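VP1 (New Jersey polyomavirus-2013, PDB 6Y5Y) forms the pentameric building units of the icosahedral polyomavirus capsid and, through the coat-protein region present here, binds sialylated glycans that probably serve in host-cell attachment. Local coordinates at residues L43-R48 against L272-A277; E66-A71 against S80-Q85; I124-L129 against S143-G148. All coordinates share one frame; numbering follows the deposited sequence.

Contact 1: L43-R48 against L272-A277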
# COMPACT_ATOMS: atom_id res chain seq x y z
N LEU D 43 -4.64 30.51 4.97
CA LEU D 43 -3.28 30.96 4.74
C LEU D 43 -2.54 29.97 3.85
O LEU D 43 -2.94 28.81 3.70
CB LEU D 43 -2.52 31.16 6.06
CG LEU D 43 -2.38 29.88 6.89
CD1 LEU D 43 -0.96 29.34 6.84
CD2 LEU D 43 -2.84 30.11 8.32
N TRP D 44 -1.45 30.45 3.25
CA TRP D 44 -0.47 29.62 2.58
C TRP D 44 0.83 29.65 3.37
O TRP D 44 1.17 30.65 4.00
CB TRP D 44 -0.18 30.11 1.15
CG TRP D 44 -1.28 29.95 0.14
CD1 TRP D 44 -2.17 30.90 -0.25
CD2 TRP D 44 -1.56 28.78 -0.64
NE1 TRP D 44 -3.01 30.39 -1.21
CE2 TRP D 44 -2.66 29.09 -1.47
CE3 TRP D 44 -1.00 27.50 -0.71
CZ2 TRP D 44 -3.21 28.17 -2.36
CZ3 TRP D 44 -1.54 26.59 -1.59
CH2 TRP D 44 -2.63 26.93 -2.41
N LEU D 45 1.56 28.53 3.33
CA LEU D 45 2.93 28.47 3.81
C LEU D 45 3.82 28.02 2.66
O LEU D 45 3.62 26.93 2.12
CB LEU D 45 3.07 27.52 5.00
CG LEU D 45 2.56 28.01 6.36
CD1 LEU D 45 2.91 26.97 7.43
CD2 LEU D 45 3.17 29.37 6.69
N GLU D 46 4.79 28.85 2.30
CA GLU D 46 5.71 28.43 1.26
C GLU D 46 6.76 27.49 1.84
O GLU D 46 7.10 27.58 3.02
CB GLU D 46 6.36 29.65 0.61
CG GLU D 46 5.55 30.16 -0.58
CD GLU D 46 6.20 31.33 -1.30
OE1 GLU D 46 6.61 32.30 -0.62
OE2 GLU D 46 6.30 31.28 -2.55
N PRO D 47 7.29 26.58 1.02
CA PRO D 47 8.25 25.60 1.54
C PRO D 47 9.60 26.23 1.85
O PRO D 47 10.03 27.19 1.20
CB PRO D 47 8.37 24.58 0.39
CG PRO D 47 8.09 25.39 -0.82
CD PRO D 47 7.05 26.40 -0.42
N ARG D 48 10.26 25.66 2.85
CA ARG D 48 11.58 26.09 3.29
C ARG D 48 12.55 24.92 3.17
O ARG D 48 12.98 24.33 4.17
CB ARG D 48 11.50 26.63 4.73
CG ARG D 48 10.55 27.83 4.88
CD ARG D 48 11.10 29.03 4.13
NE ARG D 48 10.24 30.21 4.18
CZ ARG D 48 9.62 30.72 3.12
NH1 ARG D 48 9.74 30.14 1.94
NH2 ARG D 48 8.88 31.81 3.25
N LEU D 272 -3.05 31.82 16.52
CA LEU D 272 -3.16 30.49 15.92
C LEU D 272 -1.82 30.13 15.30
O LEU D 272 -1.25 30.90 14.52
CB LEU D 272 -4.25 30.46 14.86
CG LEU D 272 -4.44 29.14 14.10
CD1 LEU D 272 -5.00 28.05 15.01
CD2 LEU D 272 -5.34 29.36 12.90
N PHE D 273 -1.32 28.94 15.64
CA PHE D 273 0.02 28.53 15.24
C PHE D 273 -0.08 27.38 14.26
O PHE D 273 -0.67 26.34 14.57
CB PHE D 273 0.84 28.15 16.47
CG PHE D 273 1.14 29.31 17.38
CD1 PHE D 273 0.18 29.82 18.23
CD2 PHE D 273 2.39 29.92 17.34
CE1 PHE D 273 0.46 30.90 19.06
CE2 PHE D 273 2.67 31.00 18.16
CZ PHE D 273 1.71 31.49 19.02
N VAL D 274 0.47 27.57 13.05
CA VAL D 274 0.43 26.56 12.01
C VAL D 274 1.85 26.29 11.54
O VAL D 274 2.71 27.18 11.53
CB VAL D 274 -0.47 26.98 10.82
CG1 VAL D 274 -1.92 27.13 11.29
CG2 VAL D 274 0.02 28.28 10.20
N SER D 275 2.13 25.04 11.19
CA SER D 275 3.45 24.67 10.72
C SER D 275 3.35 23.43 9.85
O SER D 275 2.35 22.72 9.86
CB SER D 275 4.43 24.46 11.89
OG SER D 275 3.85 23.75 12.96
N CYS D 276 4.42 23.18 9.10
CA CYS D 276 4.40 22.06 8.16
C CYS D 276 5.78 21.84 7.57
O CYS D 276 6.69 22.66 7.71
CB CYS D 276 3.39 22.29 7.04
SG CYS D 276 3.85 23.64 5.94
N ALA D 277 5.88 20.73 6.84
CA ALA D 277 7.06 20.44 6.04
C ALA D 277 6.63 19.45 4.99
O ALA D 277 5.94 18.47 5.30
CB ALA D 277 8.20 19.87 6.89
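Leu43 and Leu45 meet Val274 and Cys276 in the interior of the VP1 jelly roll, on facing layers of its beta sandwich. The axes of strands 43-45 and 272-277 come no closer than 8.7 Å and run at 38° to each other. That is too far for backbone pairing, and the contact is carried by apolar side chains. Leu43 and Val274 reach toward each other tip to tip. Val274 CG2 faces both branches of the leucine, 3.7 Å from Leu43 CD1 and 3.9 Å from Leu43 CD2. The leucine presents this fork with CG held between its backbone N and carbonyl carbon (chi1 61°). Phe300 of strand 291-310 touches both leucines, and Val91 of strand 87-92 packs against Leu43.

Leu45 makes the broader contact with one methyl: Leu45 CD1 lies 4.2 Å from Val274 CG2 and 4.1 Å from Ser275 CA, and it also meets the cysteine sulfur. The loose side begins beyond it, where Glu46 to Arg48 leave 272-277 untouched. There the chain turns to its own loops and to two neighbouring subunits: Arg48 NE forms a salt bridge with Asp213, while Arg48 NH2 is hydrogen-bonded to Asn30 O of a second subunit. The last link before this divergence is sulfur on carbon, Cys276 SG lying 3.8 Å from Leu45 CD1 and 4.1 Å from Leu45 CB.

Contact 2: E66-A71 against S80-Q85. With SIA (N-acetyl-alpha-neuraminic acid), chain N.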
# COMPACT_ATOMS: atom_id res chain seq x y z
N GLU D 66 19.83 23.40 -1.45
CA GLU D 66 21.14 23.39 -2.07
C GLU D 66 21.58 21.93 -2.32
O GLU D 66 21.02 20.99 -1.75
CB GLU D 66 22.13 24.15 -1.19
CG GLU D 66 23.54 24.27 -1.72
CD GLU D 66 23.61 24.82 -3.14
OE1 GLU D 66 23.58 26.06 -3.32
OE2 GLU D 66 23.70 24.01 -4.07
N VAL D 67 22.57 21.76 -3.20
CA VAL D 67 23.05 20.43 -3.56
C VAL D 67 23.69 19.74 -2.35
O VAL D 67 24.43 20.36 -1.58
CB VAL D 67 24.05 20.53 -4.73
CG1 VAL D 67 24.57 19.18 -5.12
CG2 VAL D 67 23.41 21.23 -5.95
N ILE D 68 23.44 18.43 -2.20
CA ILE D 68 23.96 17.63 -1.09
C ILE D 68 24.75 16.44 -1.65
O ILE D 68 24.27 15.74 -2.55
CB ILE D 68 22.83 17.14 -0.16
CG1 ILE D 68 22.07 18.33 0.42
CG2 ILE D 68 23.40 16.28 0.95
CD1 ILE D 68 20.56 18.19 0.34
N HIS D 69 25.95 16.21 -1.09
CA HIS D 69 26.83 15.11 -1.46
C HIS D 69 27.14 14.26 -0.24
O HIS D 69 27.09 14.73 0.90
CB HIS D 69 28.16 15.61 -2.07
CG HIS D 69 28.03 16.86 -2.89
ND1 HIS D 69 27.74 18.09 -2.34
CD2 HIS D 69 28.18 17.08 -4.22
CE1 HIS D 69 27.71 19.01 -3.29
NE2 HIS D 69 27.97 18.41 -4.45
N HIS D 70 27.55 13.01 -0.51
CA HIS D 70 27.74 12.02 0.55
C HIS D 70 28.65 12.53 1.67
O HIS D 70 28.36 12.33 2.85
CB HIS D 70 28.26 10.69 -0.02
CG HIS D 70 29.54 10.79 -0.79
ND1 HIS D 70 30.77 10.54 -0.23
CD2 HIS D 70 29.77 11.09 -2.09
CE1 HIS D 70 31.71 10.69 -1.15
NE2 HIS D 70 31.13 11.03 -2.29
N ALA D 71 29.75 13.22 1.33
CA ALA D 71 30.70 13.62 2.36
C ALA D 71 30.45 15.02 2.92
O ALA D 71 31.25 15.49 3.74
CB ALA D 71 32.14 13.53 1.84
N SER D 80 22.98 25.64 6.07
CA SER D 80 21.54 25.69 6.31
C SER D 80 20.75 25.52 5.02
O SER D 80 19.66 24.93 5.02
CB SER D 80 21.17 27.00 7.00
OG SER D 80 21.06 28.07 6.06
N VAL D 81 21.28 26.04 3.90
CA VAL D 81 20.59 25.88 2.63
C VAL D 81 20.56 24.44 2.16
O VAL D 81 19.82 24.12 1.21
CB VAL D 81 21.25 26.78 1.56
CG1 VAL D 81 20.92 28.24 1.83
CG2 VAL D 81 22.76 26.56 1.52
N GLN D 82 21.34 23.56 2.78
CA GLN D 82 21.35 22.14 2.44
C GLN D 82 20.42 21.30 3.32
O GLN D 82 20.42 20.08 3.18
CB GLN D 82 22.77 21.57 2.56
CG GLN D 82 23.80 22.18 1.60
CD GLN D 82 25.19 21.64 1.88
OE1 GLN D 82 25.82 22.00 2.87
NE2 GLN D 82 25.64 20.73 1.03
N MET D 83 19.67 21.92 4.22
CA MET D 83 18.90 21.20 5.24
C MET D 83 17.47 21.71 5.24
O MET D 83 17.19 22.79 5.79
CB MET D 83 19.54 21.37 6.62
CG MET D 83 21.04 21.05 6.68
SD MET D 83 21.81 21.44 8.28
CE MET D 83 21.02 20.23 9.36
N PRO D 84 16.52 20.96 4.67
CA PRO D 84 15.12 21.42 4.68
C PRO D 84 14.63 21.67 6.09
O PRO D 84 15.02 20.97 7.03
CB PRO D 84 14.37 20.27 4.00
CG PRO D 84 15.40 19.65 3.09
CD PRO D 84 16.71 19.76 3.83
N GLN D 85 13.78 22.69 6.24
CA GLN D 85 13.33 23.17 7.54
C GLN D 85 11.81 23.17 7.59
O GLN D 85 11.13 23.14 6.57
CB GLN D 85 13.85 24.59 7.82
CG GLN D 85 15.38 24.68 7.76
CD GLN D 85 15.88 25.75 6.79
OE1 GLN D 85 15.20 26.75 6.55
NE2 GLN D 85 17.07 25.55 6.25
C1 SIA N . 27.60 20.99 -7.08
C2 SIA N . 27.95 22.51 -7.42
C3 SIA N . 26.75 23.47 -7.36
C4 SIA N . 26.24 23.77 -5.94
C5 SIA N . 27.42 24.24 -5.07
C6 SIA N . 28.57 23.20 -5.15
C7 SIA N . 29.86 23.59 -4.38
C8 SIA N . 30.99 22.59 -4.70
C9 SIA N . 32.20 22.80 -3.80
C10 SIA N . 26.95 25.58 -3.04
C11 SIA N . 26.67 25.52 -1.54
N5 SIA N . 27.11 24.38 -3.65
O1A SIA N . 26.57 20.53 -7.62
O1B SIA N . 28.43 20.42 -6.30
O4 SIA N . 25.21 24.79 -5.94
O6 SIA N . 28.97 23.00 -6.50
O7 SIA N . 30.21 24.94 -4.67
O8 SIA N . 30.54 21.24 -4.61
O9 SIA N . 33.16 21.79 -4.13
O10 SIA N . 27.02 26.65 -3.62
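The backbones of 66-71 and 80-85 are tied by one nearly straight bond, Glu66 N to Val81 O at 2.8 Å and 169°, which brings Glu66 beside the short 3-10 turn 80-82. Both segments belong to the BC loop of the jelly roll, between strands 28-45 and 87-92, and this part of the loop forms one wall of the sialic acid site.

A second bond comes from a side chain. Gln82 NE2 donates to Val67 O over 2.9 Å, with the donor in the carbonyl plane and the acceptor close to the amide plane. Gln82 OE1 takes the N-H of Leu79, so both ends of the amide are held and its rotation is fixed. The Ile68 side chain runs antiparallel alongside that of Gln82, with Ile68 CD1 3.4 Å from Gln82 O.

Glu66 joins this scaffold to the glycan. Glu66 CB lies 3.7 Å from Val81 CG2, while CG lies anti to the backbone N and the chain then bends (chi2 52°), turning the carboxylate back over its own backbone. There Glu66 OE2 accepts Val67 N, which comes to the anti side of the carboxylate, tilted 25° from its plane, and also the O4 hydroxyl of the sialic acid, 2.5 Å from OE2. Glu66 OE1 pairs with Arg58, so the group is gripped at both oxygens.

His69 meets the sugar carboxylate with its ring edge, NE2 donating to O1B over 2.8 Å, while a hydrogen bond between ND1 and Asp72 OD2 helps hold the ring's rotation. Lys285 also bonds the sialic acid. Between Glu66 and His69, Val67 supplies an apolar surface, with Val67 CG2 3.8 Å from the sugar's C4.

Contact 3: I124-L129 against S143-G148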
# COMPACT_ATOMS: atom_id res chain seq x y z
N ILE D 124 5.10 15.70 -12.42
CA ILE D 124 5.19 14.79 -13.56
C ILE D 124 6.37 15.11 -14.47
O ILE D 124 6.69 14.30 -15.35
CB ILE D 124 3.93 14.79 -14.45
CG1 ILE D 124 3.78 16.10 -15.22
CG2 ILE D 124 2.67 14.49 -13.63
CD1 ILE D 124 2.75 16.00 -16.33
N SER D 125 7.05 16.23 -14.25
CA SER D 125 7.97 16.72 -15.26
C SER D 125 9.14 15.75 -15.44
O SER D 125 9.73 15.29 -14.47
CB SER D 125 8.50 18.11 -14.89
OG SER D 125 9.68 18.40 -15.63
N VAL D 126 9.45 15.44 -16.70
CA VAL D 126 10.66 14.68 -17.01
C VAL D 126 11.57 15.51 -17.91
O VAL D 126 12.30 14.96 -18.74
CB VAL D 126 10.32 13.31 -17.64
CG1 VAL D 126 9.68 12.40 -16.59
CG2 VAL D 126 9.41 13.46 -18.86
N HIS D 127 11.53 16.83 -17.75
CA HIS D 127 12.46 17.75 -18.39
C HIS D 127 13.03 18.72 -17.36
O HIS D 127 13.05 19.94 -17.54
CB HIS D 127 11.77 18.50 -19.53
CG HIS D 127 10.51 19.18 -19.13
ND1 HIS D 127 10.50 20.38 -18.45
CD2 HIS D 127 9.21 18.84 -19.30
CE1 HIS D 127 9.25 20.75 -18.22
NE2 HIS D 127 8.45 19.83 -18.73
N LEU D 128 13.48 18.17 -16.23
CA LEU D 128 13.96 18.98 -15.12
C LEU D 128 15.34 19.55 -15.42
O LEU D 128 16.26 18.82 -15.79
CB LEU D 128 14.02 18.15 -13.84
CG LEU D 128 12.65 17.92 -13.19
CD1 LEU D 128 12.81 16.90 -12.07
CD2 LEU D 128 12.09 19.22 -12.67
N LEU D 129 15.48 20.87 -15.23
CA LEU D 129 16.73 21.56 -15.50
C LEU D 129 17.88 20.95 -14.70
O LEU D 129 17.76 20.76 -13.48
CB LEU D 129 16.55 23.04 -15.16
CG LEU D 129 17.71 24.02 -15.31
CD1 LEU D 129 18.14 24.14 -16.77
CD2 LEU D 129 17.30 25.38 -14.75
N SER D 143 14.39 13.10 -18.34
CA SER D 143 15.08 13.28 -17.07
C SER D 143 14.44 12.39 -16.01
O SER D 143 13.27 11.99 -16.12
CB SER D 143 15.05 14.75 -16.64
OG SER D 143 13.96 15.04 -15.78
N ARG D 144 15.23 12.02 -15.01
CA ARG D 144 14.68 11.52 -13.77
C ARG D 144 13.65 12.52 -13.26
O ARG D 144 13.95 13.72 -13.18
CB ARG D 144 15.77 11.37 -12.71
CG ARG D 144 16.70 10.23 -12.95
CD ARG D 144 16.25 9.01 -12.16
NE ARG D 144 17.30 8.00 -12.16
CZ ARG D 144 18.10 7.75 -11.13
NH1 ARG D 144 17.95 8.41 -9.99
NH2 ARG D 144 19.02 6.81 -11.24
N PRO D 145 12.43 12.08 -12.93
CA PRO D 145 11.49 12.99 -12.27
C PRO D 145 11.81 13.07 -10.78
O PRO D 145 12.58 12.27 -10.24
CB PRO D 145 10.13 12.32 -12.51
CG PRO D 145 10.47 10.84 -12.46
CD PRO D 145 11.89 10.72 -13.05
N ILE D 146 11.19 14.05 -10.12
CA ILE D 146 11.26 14.11 -8.67
C ILE D 146 10.77 12.80 -8.09
O ILE D 146 9.67 12.32 -8.41
CB ILE D 146 10.42 15.29 -8.13
CG1 ILE D 146 10.97 16.62 -8.66
CG2 ILE D 146 10.41 15.28 -6.60
CD1 ILE D 146 12.40 16.90 -8.22
N GLU D 147 11.59 12.18 -7.24
CA GLU D 147 11.21 10.94 -6.59
C GLU D 147 12.06 10.80 -5.34
O GLU D 147 12.86 11.67 -5.02
CB GLU D 147 11.37 9.74 -7.53
CG GLU D 147 12.80 9.55 -7.99
CD GLU D 147 12.92 8.61 -9.17
OE1 GLU D 147 11.88 8.27 -9.77
OE2 GLU D 147 14.06 8.23 -9.50
N GLY D 148 11.86 9.70 -4.63
CA GLY D 148 12.62 9.49 -3.42
C GLY D 148 11.87 9.97 -2.19
O GLY D 148 10.65 10.15 -2.19
O HOH W 1 9.22 15.57 -11.80
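Leu128 lies across Ser143 and the chain that follows it, within the DE loop of the jelly roll, between strands 104-117 and 150-157. From its root outward, Leu128 CB is 3.7 Å from Ser143 OG, and CG remains beside the same oxygen at 4.1 Å. CG lies anti to the carbonyl carbon (chi1 -77°), and CD1 extends over the second backbone. There Leu128 CD1 is 3.6 Å from Arg144 O and, farther along, 3.9 Å from Ile146 CD1. Leu283 of strand 271-284 touches both Leu128 and Ile146, joining this loop packing to the sandwich.

Polar bonds set the register beneath the leucine. Ser143 N donates to Val126 O over 2.8 Å, approaching from 43° above the carbonyl plane. Ser143 OG then serves twice: it accepts Leu128 N at 3.2 Å along a nearly straight line of 168°, and it donates to Arg144 O, 2.9 Å from OG. Beside this, Val126 CG1 packs alongside Pro145 CB. A water lies between Ser125 O and Ile146 N, donating to Ser125 O at 2.7 Å and accepting from Ile146 N, so it bridges the two backbones.

The first segment is also braced internally. Ser125 OG accepts His127 N in an ST turn and sits over one face of the His127 ring, while His127 NE2 is hydrogen-bonded to Glu219 OE2 of a neighbouring subunit.

With neither segment forming a strand, the loop is held here in part by a few directed bonds. The serine hydroxyl, used as both donor and acceptor, and the bridging water satisfy the backbone groups Leu128 N, Arg144 O, Ser125 O and Ile146 N, and on the apolar side Leu128 and Ile146 meet against Leu283.

Overall arrangement
Contact 1 lies within the sandwich, whereas contacts 2 and 3 lie in the BC and DE loops that leave it. Contacts 1 and 2, with centres 21 Å apart, are joined directly: Arg48 O and Gln85 N are 2.8 Å apart, a probable hydrogen bond linking the chain just after strand 28-45 to the end of the 80-85 segment. Contact 3 is separate, its nearest atoms about 9 Å from contact 2 and about 12 Å from contact 1. Across the pentamer the loops do meet, since Val126 packs on Ile68 of a neighbouring subunit. Only contact 2 holds residues of the glycan pocket, namely Glu66, Val67 and His69.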